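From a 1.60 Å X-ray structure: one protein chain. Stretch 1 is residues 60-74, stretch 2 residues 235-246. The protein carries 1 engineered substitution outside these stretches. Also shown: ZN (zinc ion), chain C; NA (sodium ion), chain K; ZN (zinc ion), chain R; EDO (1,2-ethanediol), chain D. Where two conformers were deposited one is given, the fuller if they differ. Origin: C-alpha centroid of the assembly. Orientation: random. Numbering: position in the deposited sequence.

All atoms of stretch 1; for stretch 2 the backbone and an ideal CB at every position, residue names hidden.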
ATOM      1  N   GLU A  60     -15.727  -5.529   8.391  1.00  5.59           N
ATOM      2  CA  GLU A  60     -17.163  -5.294   8.481  1.00  5.86           C
ATOM      3  C   GLU A  60     -17.955  -5.917   7.377  1.00  5.98           C
ATOM      4  O   GLU A  60     -19.122  -6.241   7.603  1.00  7.28           O
ATOM      5  CB  GLU A  60     -17.438  -3.764   8.627  1.00  6.06           C
ATOM      6  CG  GLU A  60     -16.809  -3.118   9.856  1.00  6.68           C
ATOM      7  CD  GLU A  60     -17.282  -3.567  11.189  1.00  7.16           C
ATOM      8  OE1 GLU A  60     -17.873  -4.695  11.309  1.00  6.32           O
ATOM      9  OE2 GLU A  60     -16.982  -2.807  12.135  1.00  7.57           O
ATOM     10  N   ALA A  61     -17.319  -6.158   6.223  1.00  5.60           N
ATOM     11  CA  ALA A  61     -18.089  -6.830   5.162  1.00  5.91           C
ATOM     12  C   ALA A  61     -18.338  -8.273   5.562  1.00  5.51           C
ATOM     13  O   ALA A  61     -19.436  -8.856   5.360  1.00  6.14           O
ATOM     14  CB  ALA A  61     -17.330  -6.720   3.815  1.00  6.20           C
ATOM     15  N   TYR A  62     -17.336  -8.959   6.100  1.00  5.72           N
ATOM     16  CA  TYR A  62     -17.508 -10.327   6.620  1.00  5.85           C
ATOM     17  C   TYR A  62     -18.467 -10.328   7.801  1.00  5.70           C
ATOM     18  O   TYR A  62     -19.259 -11.252   7.921  1.00  6.67           O
ATOM     19  CB  TYR A  62     -16.199 -10.994   7.012  1.00  6.18           C
ATOM     20  CG  TYR A  62     -15.621 -11.865   5.896  1.00  7.00           C
ATOM     21  CD1 TYR A  62     -14.439 -11.534   5.280  1.00  7.93           C
ATOM     22  CD2 TYR A  62     -16.297 -12.977   5.513  1.00  7.56           C
ATOM     23  CE1 TYR A  62     -13.907 -12.316   4.273  1.00  8.05           C
ATOM     24  CE2 TYR A  62     -15.793 -13.767   4.474  1.00  8.32           C
ATOM     25  CZ  TYR A  62     -14.560 -13.442   3.872  1.00  9.15           C
ATOM     26  OH  TYR A  62     -14.001 -14.149   2.777  1.00 10.57           O
ATOM     27  N   TYR A  63     -18.472  -9.316   8.624  1.00  6.65           N
ATOM     28  CA  TYR A  63     -19.490  -9.204   9.637  1.00  6.75           C
ATOM     29  C   TYR A  63     -20.886  -9.165   9.036  1.00  7.41           C
ATOM     30  O   TYR A  63     -21.804  -9.855   9.527  1.00  6.91           O
ATOM     31  CB  TYR A  63     -19.237  -8.002  10.563  1.00  6.57           C
ATOM     32  CG  TYR A  63     -20.216  -7.968  11.759  1.00  6.67           C
ATOM     33  CD1 TYR A  63     -20.016  -8.841  12.821  1.00  7.53           C
ATOM     34  CD2 TYR A  63     -21.329  -7.184  11.704  1.00  7.17           C
ATOM     35  CE1 TYR A  63     -20.892  -8.814  13.897  1.00  7.11           C
ATOM     36  CE2 TYR A  63     -22.238  -7.137  12.769  1.00  7.48           C
ATOM     37  CZ  TYR A  63     -21.993  -7.966  13.832  1.00  7.92           C
ATOM     38  OH  TYR A  63     -22.901  -8.063  14.935  1.00  8.70           O
ATOM     39  N   GLY A  64     -21.108  -8.371   8.000  1.00  6.91           N
ATOM     40  CA  GLY A  64     -22.352  -8.451   7.242  1.00  7.79           C
ATOM     41  C   GLY A  64     -22.715  -9.771   6.699  1.00  9.25           C
ATOM     42  O   GLY A  64     -23.863 -10.188   6.744  1.00 10.12           O
ATOM     43  N   ARG A  65     -21.749 -10.494   6.168  1.00  8.15           N
ATOM     44  CA  ARG A  65     -21.991 -11.837   5.654  1.00  8.47           C
ATOM     45  C   ARG A  65     -22.523 -12.748   6.722  1.00  8.68           C
ATOM     46  O   ARG A  65     -23.520 -13.462   6.533  1.00  8.75           O
ATOM     47  CB  ARG A  65     -20.742 -12.478   5.054  1.00  9.84           C
ATOM     48  CG  ARG A  65     -20.954 -13.878   4.512  1.00 11.35           C
ATOM     49  CD  ARG A  65     -19.711 -14.592   3.977  1.00 10.60           C
ATOM     50  NE  ARG A  65     -20.180 -15.818   3.334  1.00 13.99           N
ATOM     51  CZ  ARG A  65     -20.526 -16.913   3.964  1.00 14.51           C
ATOM     52  NH1 ARG A  65     -20.240 -17.172   5.253  1.00 15.68           N
ATOM     53  NH2 ARG A  65     -21.118 -17.842   3.230  1.00 17.97           N
ATOM     54  N   VAL A  66     -21.889 -12.669   7.869  1.00  7.78           N
ATOM     55  CA  VAL A  66     -22.123 -13.628   8.912  1.00  9.80           C
ATOM     56  C   VAL A  66     -23.452 -13.262   9.642  1.00  9.73           C
ATOM     57  O   VAL A  66     -24.203 -14.182  10.071  1.00 12.95           O
ATOM     58  CB  VAL A  66     -20.928 -13.679   9.924  1.00 10.54           C
ATOM     59  CG1 VAL A  66     -21.306 -14.403  11.186  1.00 13.88           C
ATOM     60  CG2 VAL A  66     -19.725 -14.396   9.268  1.00  9.96           C
ATOM     61  N   THR A  67     -23.769 -12.014   9.765  1.00  9.14           N
ATOM     62  CA  THR A  67     -24.896 -11.581  10.610  1.00 10.80           C
ATOM     63  C   THR A  67     -26.055 -10.973   9.864  1.00 11.36           C
ATOM     64  O   THR A  67     -27.166 -10.789  10.421  1.00 13.09           O
ATOM     65  CB  THR A  67     -24.481 -10.538  11.667  1.00 10.33           C
ATOM     66  OG1 THR A  67     -24.082  -9.288  11.032  1.00  8.72           O
ATOM     67  CG2 THR A  67     -23.412 -11.059  12.598  1.00 10.43           C
ATOM     68  N   GLY A  68     -25.890 -10.591   8.616  1.00  9.44           N
ATOM     69  CA  GLY A  68     -26.811  -9.731   7.881  1.00  9.69           C
ATOM     70  C   GLY A  68     -26.936  -8.319   8.280  1.00 10.67           C
ATOM     71  O   GLY A  68     -27.799  -7.617   7.751  1.00 10.65           O
ATOM     72  N   ASP A  69     -26.094  -7.805   9.165  1.00  8.37           N
ATOM     73  CA  ASP A  69     -26.109  -6.420   9.591  1.00  8.57           C
ATOM     74  C   ASP A  69     -25.024  -5.676   8.838  1.00  9.35           C
ATOM     75  O   ASP A  69     -23.815  -5.943   9.066  1.00  8.11           O
ATOM     76  CB  ASP A  69     -25.835  -6.303  11.075  1.00  8.99           C
ATOM     77  CG  ASP A  69     -25.770  -4.846  11.556  1.00  9.43           C
ATOM     78  OD1 ASP A  69     -26.190  -3.925  10.822  1.00  9.72           O
ATOM     79  OD2 ASP A  69     -25.307  -4.615  12.727  1.00 12.02           O
ATOM     80  N   TRP A  70     -25.472  -4.851   7.901  1.00  8.05           N
ATOM     81  CA  TRP A  70     -24.587  -4.018   7.093  1.00  8.60           C
ATOM     82  C   TRP A  70     -24.282  -2.637   7.661  1.00  8.38           C
ATOM     83  O   TRP A  70     -23.556  -1.847   7.016  1.00  8.28           O
ATOM     84  CB  TRP A  70     -25.116  -3.983   5.633  1.00  7.97           C
ATOM     85  CG  TRP A  70     -25.171  -5.352   5.062  1.00  8.06           C
ATOM     86  CD1 TRP A  70     -26.267  -6.227   4.993  1.00  8.04           C
ATOM     87  CD2 TRP A  70     -24.078  -6.107   4.583  1.00  7.23           C
ATOM     88  NE1 TRP A  70     -25.903  -7.398   4.459  1.00  9.70           N
ATOM     89  CE2 TRP A  70     -24.544  -7.378   4.226  1.00  7.74           C
ATOM     90  CE3 TRP A  70     -22.708  -5.826   4.425  1.00  6.96           C
ATOM     91  CZ2 TRP A  70     -23.713  -8.348   3.721  1.00  7.32           C
ATOM     92  CZ3 TRP A  70     -21.909  -6.770   3.871  1.00  6.78           C
ATOM     93  CH2 TRP A  70     -22.394  -8.016   3.528  1.00  6.42           C
ATOM     94  N   LYS A  71     -24.790  -2.235   8.845  0.50  8.08           N
ATOM     95  CA  LYS A  71     -24.543  -0.864   9.330  0.50  8.46           C
ATOM     96  C   LYS A  71     -23.071  -0.688   9.737  0.50  8.12           C
ATOM     97  O   LYS A  71     -22.511   0.385   9.491  0.50  8.40           O
ATOM     98  CB  LYS A  71     -25.471  -0.452  10.514  0.50  9.50           C
ATOM     99  CG  LYS A  71     -25.292   1.014  10.950  0.50 11.87           C
ATOM    100  CD  LYS A  71     -26.264   1.421  12.071  0.50 12.51           C
ATOM    101  CE  LYS A  71     -25.949   2.712  12.802  0.50 15.35           C
ATOM    102  NZ  LYS A  71     -24.927   2.519  13.886  0.50 16.80           N
ATOM    103  N   PRO A  72     -22.414  -1.730  10.299  1.00  7.52           N
ATOM    104  CA  PRO A  72     -20.974  -1.468  10.600  1.00  7.08           C
ATOM    105  C   PRO A  72     -20.148  -1.192   9.330  1.00  6.59           C
ATOM    106  O   PRO A  72     -19.248  -0.322   9.361  1.00  7.49           O
ATOM    107  CB  PRO A  72     -20.505  -2.762  11.271  1.00  7.18           C
ATOM    108  CG  PRO A  72     -21.782  -3.189  11.977  1.00  6.87           C
ATOM    109  CD  PRO A  72     -22.833  -2.969  10.946  1.00  7.13           C
ATOM    110  N   LEU A  73     -20.449  -1.851   8.229  1.00  7.60           N
ATOM    111  CA  LEU A  73     -19.753  -1.491   6.969  1.00  7.00           C
ATOM    112  C   LEU A  73     -20.013  -0.045   6.563  1.00  8.19           C
ATOM    113  O   LEU A  73     -19.109   0.679   6.143  1.00  8.32           O
ATOM    114  CB  LEU A  73     -20.170  -2.479   5.908  1.00  7.19           C
ATOM    115  CG  LEU A  73     -19.469  -2.320   4.544  1.00  6.89           C
ATOM    116  CD1 LEU A  73     -17.914  -2.450   4.702  1.00  7.46           C
ATOM    117  CD2 LEU A  73     -20.032  -3.284   3.557  1.00  7.07           C
ATOM    118  N   HIS A  74     -21.274   0.419   6.640  0.50  7.58           N
ATOM    119  CA  HIS A  74     -21.604   1.872   6.409  0.50  7.64           C
ATOM    120  C   HIS A  74     -20.807   2.802   7.311  0.50  7.42           C
ATOM    121  O   HIS A  74     -20.222   3.799   6.858  0.50  8.37           O
ATOM    122  CB  HIS A  74     -23.128   2.198   6.601  0.50  7.59           C
ATOM    123  CG  HIS A  74     -24.018   1.656   5.526  0.50  7.58           C
ATOM    124  ND1 HIS A  74     -24.437   0.358   5.492  0.50  7.41           N
ATOM    125  CD2 HIS A  74     -24.553   2.246   4.437  0.50  7.69           C
ATOM    126  CE1 HIS A  74     -25.233   0.171   4.481  0.50  7.83           C
ATOM    127  NE2 HIS A  74     -25.307   1.303   3.797  0.50  7.14           N
ATOM    128  N   UNK A 235     -17.274  -8.260  -2.761  1.00  5.66           N
ATOM    129  CA  UNK A 235     -17.719  -9.309  -1.838  1.00  6.03           C
ATOM    130  C   UNK A 235     -18.927  -8.902  -1.035  1.00  6.43           C
ATOM    131  O   UNK A 235     -19.867  -9.711  -0.908  1.00  6.62           O
ATOM    132  CB  UNK A 235     -16.585  -9.691  -0.884  1.00  6.03           C
ATOM    133  N   UNK A 236     -18.964  -7.668  -0.552  1.00  6.82           N
ATOM    134  CA  UNK A 236     -20.164  -7.193   0.173  1.00  7.38           C
ATOM    135  C   UNK A 236     -21.375  -7.405  -0.753  1.00  8.14           C
ATOM    136  O   UNK A 236     -22.457  -7.900  -0.322  1.00  8.78           O
ATOM    137  CB  UNK A 236     -20.031  -5.724   0.581  1.00  7.38           C
ATOM    138  N   UNK A 237     -21.242  -7.077  -2.039  0.50  8.42           N
ATOM    139  CA  UNK A 237     -22.344  -7.247  -3.043  0.50  9.17           C
ATOM    140  C   UNK A 237     -22.773  -8.693  -3.095  0.50  9.19           C
ATOM    141  O   UNK A 237     -23.965  -9.083  -3.080  0.50 10.64           O
ATOM    142  CB  UNK A 237     -21.908  -6.791  -4.437  0.50  9.17           C
ATOM    143  N   UNK A 238     -21.809  -9.538  -3.292  1.00  9.53           N
ATOM    144  CA  UNK A 238     -22.111 -10.939  -3.395  1.00 10.39           C
ATOM    145  C   UNK A 238     -22.857 -11.436  -2.165  1.00 10.19           C
ATOM    146  O   UNK A 238     -23.838 -12.189  -2.288  1.00  9.59           O
ATOM    147  CB  UNK A 238     -20.824 -11.741  -3.600  1.00 10.39           C
ATOM    148  N   UNK A 239     -22.348 -11.098  -0.979  1.00  8.83           N
ATOM    149  CA  UNK A 239     -22.879 -11.631   0.273  1.00  8.95           C
ATOM    150  C   UNK A 239     -24.229 -10.999   0.624  1.00  9.24           C
ATOM    151  O   UNK A 239     -25.124 -11.716   1.071  1.00 10.64           O
ATOM    152  CB  UNK A 239     -21.881 -11.399   1.409  1.00  8.95           C
ATOM    153  N   UNK A 240     -24.379  -9.714   0.414  1.00  8.86           N
ATOM    154  CA  UNK A 240     -25.691  -9.049   0.595  1.00  9.39           C
ATOM    155  C   UNK A 240     -26.663  -9.636  -0.417  1.00  9.77           C
ATOM    156  O   UNK A 240     -27.844  -9.870  -0.031  1.00 10.50           O
ATOM    157  CB  UNK A 240     -25.584  -7.532   0.426  1.00  9.39           C
ATOM    158  N   UNK A 241     -26.252  -9.897  -1.656  0.50  9.90           N
ATOM    159  CA  UNK A 241     -27.199 -10.423  -2.654  0.50 12.46           C
ATOM    160  C   UNK A 241     -27.711 -11.804  -2.227  0.50 13.32           C
ATOM    161  O   UNK A 241     -28.928 -12.096  -2.352  0.50 14.72           O
ATOM    162  CB  UNK A 241     -26.538 -10.507  -4.031  0.50 12.46           C
ATOM    163  N   UNK A 242     -26.862 -12.655  -1.693  1.00 13.24           N
ATOM    164  CA  UNK A 242     -27.289 -13.990  -1.251  1.00 14.75           C
ATOM    165  C   UNK A 242     -28.336 -13.926  -0.134  1.00 15.76           C
ATOM    166  O   UNK A 242     -29.215 -14.845  -0.050  1.00 16.41           O
ATOM    167  CB  UNK A 242     -26.078 -14.793  -0.772  1.00 14.75           C
ATOM    168  N   UNK A 243     -28.291 -12.875   0.683  1.00 13.01           N
ATOM    169  CA  UNK A 243     -29.221 -12.553   1.737  1.00 12.12           C
ATOM    170  C   UNK A 243     -30.530 -11.822   1.298  1.00 13.13           C
ATOM    171  O   UNK A 243     -31.391 -11.574   2.145  1.00 14.30           O
ATOM    172  CB  UNK A 243     -28.482 -11.691   2.762  1.00 12.12           C
ATOM    173  N   UNK A 244     -30.602 -11.405   0.030  1.00 12.57           N
ATOM    174  CA  UNK A 244     -31.638 -10.490  -0.414  1.00 13.33           C
ATOM    175  C   UNK A 244     -31.613  -9.112   0.166  1.00 13.23           C
ATOM    176  O   UNK A 244     -32.608  -8.387   0.292  1.00 15.58           O
ATOM    177  CB  UNK A 244     -33.006 -11.104  -0.112  1.00 13.33           C
ATOM    178  N   UNK A 245     -30.395  -8.644   0.547  1.00 12.16           N
ATOM    179  CA  UNK A 245     -30.122  -7.356   1.127  1.00 11.83           C
ATOM    180  C   UNK A 245     -29.216  -6.442   0.298  1.00 11.61           C
ATOM    181  O   UNK A 245     -28.701  -5.474   0.878  1.00 10.41           O
ATOM    182  CB  UNK A 245     -29.495  -7.567   2.507  1.00 11.83           C
ATOM    183  N   UNK A 246     -28.986  -6.868  -0.945  0.50 11.58           N
ATOM    184  CA  UNK A 246     -28.104  -6.124  -1.810  0.50 13.02           C
ATOM    185  C   UNK A 246     -28.522  -4.662  -1.844  0.50 11.85           C
ATOM    186  O   UNK A 246     -27.660  -3.800  -1.980  0.50 12.72           O
ATOM    187  CB  UNK A 246     -28.099  -6.721  -3.219  0.50 13.02           C
TER
HETATM  188 ZN    ZN C 727     -25.052  -7.565  -8.845  0.50 56.28          ZN
HETATM  189 NA    NA K 710     -27.263   1.837   3.140  1.00 32.69          NA
HETATM  190 ZN    ZN R 717     -26.573  -6.900  -7.630  0.50 13.49          ZN
HETATM  191  C1  EDO D 738     -18.474 -16.826  -5.805  1.00 35.40           C
HETATM  192  O1  EDO D 738     -19.256 -17.898  -6.356  1.00 44.53           O
HETATM  193  C2  EDO D 738     -19.033 -15.484  -6.199  1.00 36.34           C
HETATM  194  O2  EDO D 738     -20.127 -15.062  -5.356  1.00 30.34           O

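Helix 60-67 and the helix through 235-242 run nearly parallel: their directions differ by 12° and their axes approach to 9.1 Å. What each position can hold has to be read from its own surroundings.

Position 235 points its CA-to-CB bond toward stretch 1, but no atom there lies within 5.5 Å of the ideal CB, so many side chains would fit. It is Trp235 (chi1 m), whose closest side-chain approach is CB to Ala61 CB, 5.7 Å.

Position 236 is tighter. Its ideal CB, directed sideways, already lies 3.8 Å from Leu73 CD2, 3.9 Å from Trp70 CZ3 and 4.3 Å from Ala61 CB. An apolar, small side chain suits these surroundings. The residue is Ala236, whose CB packs 3.9 Å from Leu73 CD2.

Position 237 points away and position 238 is out of reach, so stretch 1 constrains neither. The first is His237, whose NE2 lies 2.2 Å from each of two zinc sites; the sites are only 2.1 Å apart, ZN to ZN, so they must be alternatives. The second is Glu238, whose OE2 accepts from His237 ND1 at 2.9 Å.

Position 239 points toward stretch 1, with its ideal CB 4.0 Å from both Arg65 CB and Trp70 CH2. Ahead lie Ala61, the Tyr62 ring and the aliphatic part of Arg65, a setting for a long apolar or flat aromatic side chain. Trp239 (chi1 m) has the largest covered area of stretch 2, 124 Å². Arg65 CD sits over its five-membered ring, 3.5 Å from the centroid and 6° off the normal, a CH-pi contact. Tyr62 CZ comes within 3.3 Å of Trp239 CH2; the rings are oblique, with planes at 38°. Ala61 CB lies 3.8 Å from Trp239 CZ3.

Position 240 has its ideal CB 3.9 Å from Trp70 CZ2. A small apolar group fits beside the indole, and Ala240 supplies one.

Position 241 is out of reach and could carry many side chains; it is Lys241.

Position 242 points toward stretch 1 without any atom within 5.5 Å of its ideal CB. The guanidinium of Arg65 favours an acidic or polar side chain. Glu242 OE1 remains 4.5 Å from Arg65 NH2, beyond a salt bridge, but a water bridges them, donating to Glu242 OE1 (2.7 Å) and accepting from Arg65 NH2 (2.8 Å).

Position 243 also points toward stretch 1, which offers both a donor, Trp70 NE1, and carbonyl acceptors. A side chain able to donate and accept is favoured, as an amide can. Gln243 NE2 donates to Gly64 O (3.0 Å, 174°), while Gln243 OE1 accepts from Trp70 NE1 (2.8 Å, 148°).

Position 244 has phi/psi of 65/28, which favours glycine. Gly244 forms a Schellman motif.

Position 245 points toward stretch 1, its ideal CB 4.1 Å from Trp70 NE1. The carbonyl of Gly68 invites a long donor. Lys245, with chi2 to chi4 all t, extends NZ to Gly68 O, a 3.1 Å hydrogen bond.

Position 246 points away, leaving the choice open; it is Glu246.

Stretch 2 235-246: WAHEWAKEQGKE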
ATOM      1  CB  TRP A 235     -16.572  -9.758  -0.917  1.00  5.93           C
ATOM      2  CG  TRP A 235     -15.588 -10.585  -1.720  1.00  6.53           C
ATOM      3  CD1 TRP A 235     -14.276 -10.237  -2.060  1.00  6.26           C
ATOM      4  CD2 TRP A 235     -15.854 -11.839  -2.332  1.00  6.62           C
ATOM      5  NE1 TRP A 235     -13.749 -11.246  -2.884  1.00  7.17           N
ATOM      6  CE2 TRP A 235     -14.680 -12.254  -3.008  1.00  7.10           C
ATOM      7  CE3 TRP A 235     -16.966 -12.679  -2.369  1.00  7.00           C
ATOM      8  CZ2 TRP A 235     -14.608 -13.485  -3.721  1.00  7.55           C
ATOM      9  CZ3 TRP A 235     -16.912 -13.832  -3.070  1.00  7.22           C
ATOM     10  CH2 TRP A 235     -15.716 -14.229  -3.790  1.00  7.63           C
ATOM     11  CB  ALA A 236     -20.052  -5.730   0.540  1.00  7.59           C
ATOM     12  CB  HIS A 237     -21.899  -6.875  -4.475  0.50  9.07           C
ATOM     13  CG  HIS A 237     -22.902  -7.263  -5.513  0.50  9.52           C
ATOM     14  ND1 HIS A 237     -22.713  -8.308  -6.353  0.50 10.62           N
ATOM     15  CD2 HIS A 237     -24.142  -6.800  -5.755  0.50 10.70           C
ATOM     16  CE1 HIS A 237     -23.799  -8.489  -7.082  0.50 10.07           C
ATOM     17  NE2 HIS A 237     -24.692  -7.605  -6.707  0.50 10.34           N
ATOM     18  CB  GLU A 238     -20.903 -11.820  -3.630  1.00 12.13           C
ATOM     19  CG  GLU A 238     -20.143 -11.455  -4.938  1.00 14.17           C
ATOM     20  CD  GLU A 238     -20.909 -11.807  -6.204  1.00 18.66           C
ATOM     21  OE1 GLU A 238     -21.023 -13.039  -6.474  1.00 22.84           O
ATOM     22  OE2 GLU A 238     -21.408 -10.875  -6.868  1.00 23.96           O
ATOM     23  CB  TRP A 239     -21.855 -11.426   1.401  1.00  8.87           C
ATOM     24  CG  TRP A 239     -20.539 -12.104   1.170  1.00  8.70           C
ATOM     25  CD1 TRP A 239     -20.304 -13.281   0.554  1.00  8.83           C
ATOM     26  CD2 TRP A 239     -19.255 -11.644   1.675  1.00  7.37           C
ATOM     27  NE1 TRP A 239     -18.979 -13.569   0.588  1.00  7.92           N
ATOM     28  CE2 TRP A 239     -18.307 -12.588   1.290  1.00  7.31           C
ATOM     29  CE3 TRP A 239     -18.834 -10.504   2.403  1.00  7.94           C
ATOM     30  CZ2 TRP A 239     -16.941 -12.420   1.542  1.00  7.66           C
ATOM     31  CZ3 TRP A 239     -17.473 -10.351   2.690  1.00  7.61           C
ATOM     32  CH2 TRP A 239     -16.565 -11.333   2.277  1.00  7.74           C
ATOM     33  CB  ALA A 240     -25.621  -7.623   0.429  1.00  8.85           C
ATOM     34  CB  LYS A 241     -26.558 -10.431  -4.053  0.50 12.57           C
ATOM     35  CG  LYS A 241     -27.116 -11.477  -5.014  0.50 14.30           C
ATOM     36  CD  LYS A 241     -26.561 -11.221  -6.382  0.50 15.55           C
ATOM     37  CE  LYS A 241     -25.130 -11.668  -6.448  0.50 17.92           C
ATOM     38  NZ  LYS A 241     -25.202 -13.142  -6.731  0.50 19.57           N
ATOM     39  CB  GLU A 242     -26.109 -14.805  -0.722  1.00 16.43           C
ATOM     40  CG  GLU A 242     -25.023 -15.065  -1.711  1.00 22.35           C
ATOM     41  CD  GLU A 242     -23.726 -15.686  -1.129  1.00 28.46           C
ATOM     42  OE1 GLU A 242     -23.527 -15.711   0.128  1.00 29.08           O
ATOM     43  OE2 GLU A 242     -22.896 -16.053  -2.013  1.00 31.12           O
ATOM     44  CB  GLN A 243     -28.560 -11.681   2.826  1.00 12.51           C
ATOM     45  CG  GLN A 243     -27.384 -12.298   3.469  1.00 11.19           C
ATOM     46  CD  GLN A 243     -26.575 -11.279   4.275  1.00 11.11           C
ATOM     47  OE1 GLN A 243     -26.792 -10.091   4.241  1.00 12.05           O
ATOM     48  NE2 GLN A 243     -25.648 -11.785   5.001  1.00 11.50           N
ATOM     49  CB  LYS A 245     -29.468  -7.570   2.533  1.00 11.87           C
ATOM     50  CG  LYS A 245     -30.459  -8.204   3.528  1.00 13.70           C
ATOM     51  CD  LYS A 245     -29.833  -8.428   4.930  1.00 13.17           C
ATOM     52  CE  LYS A 245     -30.979  -8.761   5.904  1.00 15.47           C
ATOM     53  NZ  LYS A 245     -30.436  -9.114   7.229  1.00 16.07           N
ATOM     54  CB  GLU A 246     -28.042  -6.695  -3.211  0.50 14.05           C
ATOM     55  CG  GLU A 246     -29.383  -6.671  -3.920  0.50 16.13           C
ATOM     56  CD  GLU A 246     -30.099  -7.992  -3.926  0.50 17.39           C
ATOM     57  OE1 GLU A 246     -30.173  -8.732  -2.875  0.50 14.40           O
ATOM     58  OE2 GLU A 246     -30.571  -8.291  -5.049  0.50 17.57           O
TER
HETATM   59  O   HOH W   1     -21.030 -16.574   0.702  1.00 25.44           O
HETATM   60  O   HOH W   2     -28.682   0.721   4.510  1.00 21.21           O
HETATM   61  O   HOH W   3     -25.706   2.146   0.995  1.00 12.11           O
HETATM   62  O   HOH W   4     -27.664   3.710   4.202  1.00 21.04           O
HETATM   63  O   HOH W   5     -27.275  -8.534  -8.668  0.50 16.17           O
HETATM   64  O   HOH W   6     -23.944  -8.580 -10.660  0.50 18.16           O
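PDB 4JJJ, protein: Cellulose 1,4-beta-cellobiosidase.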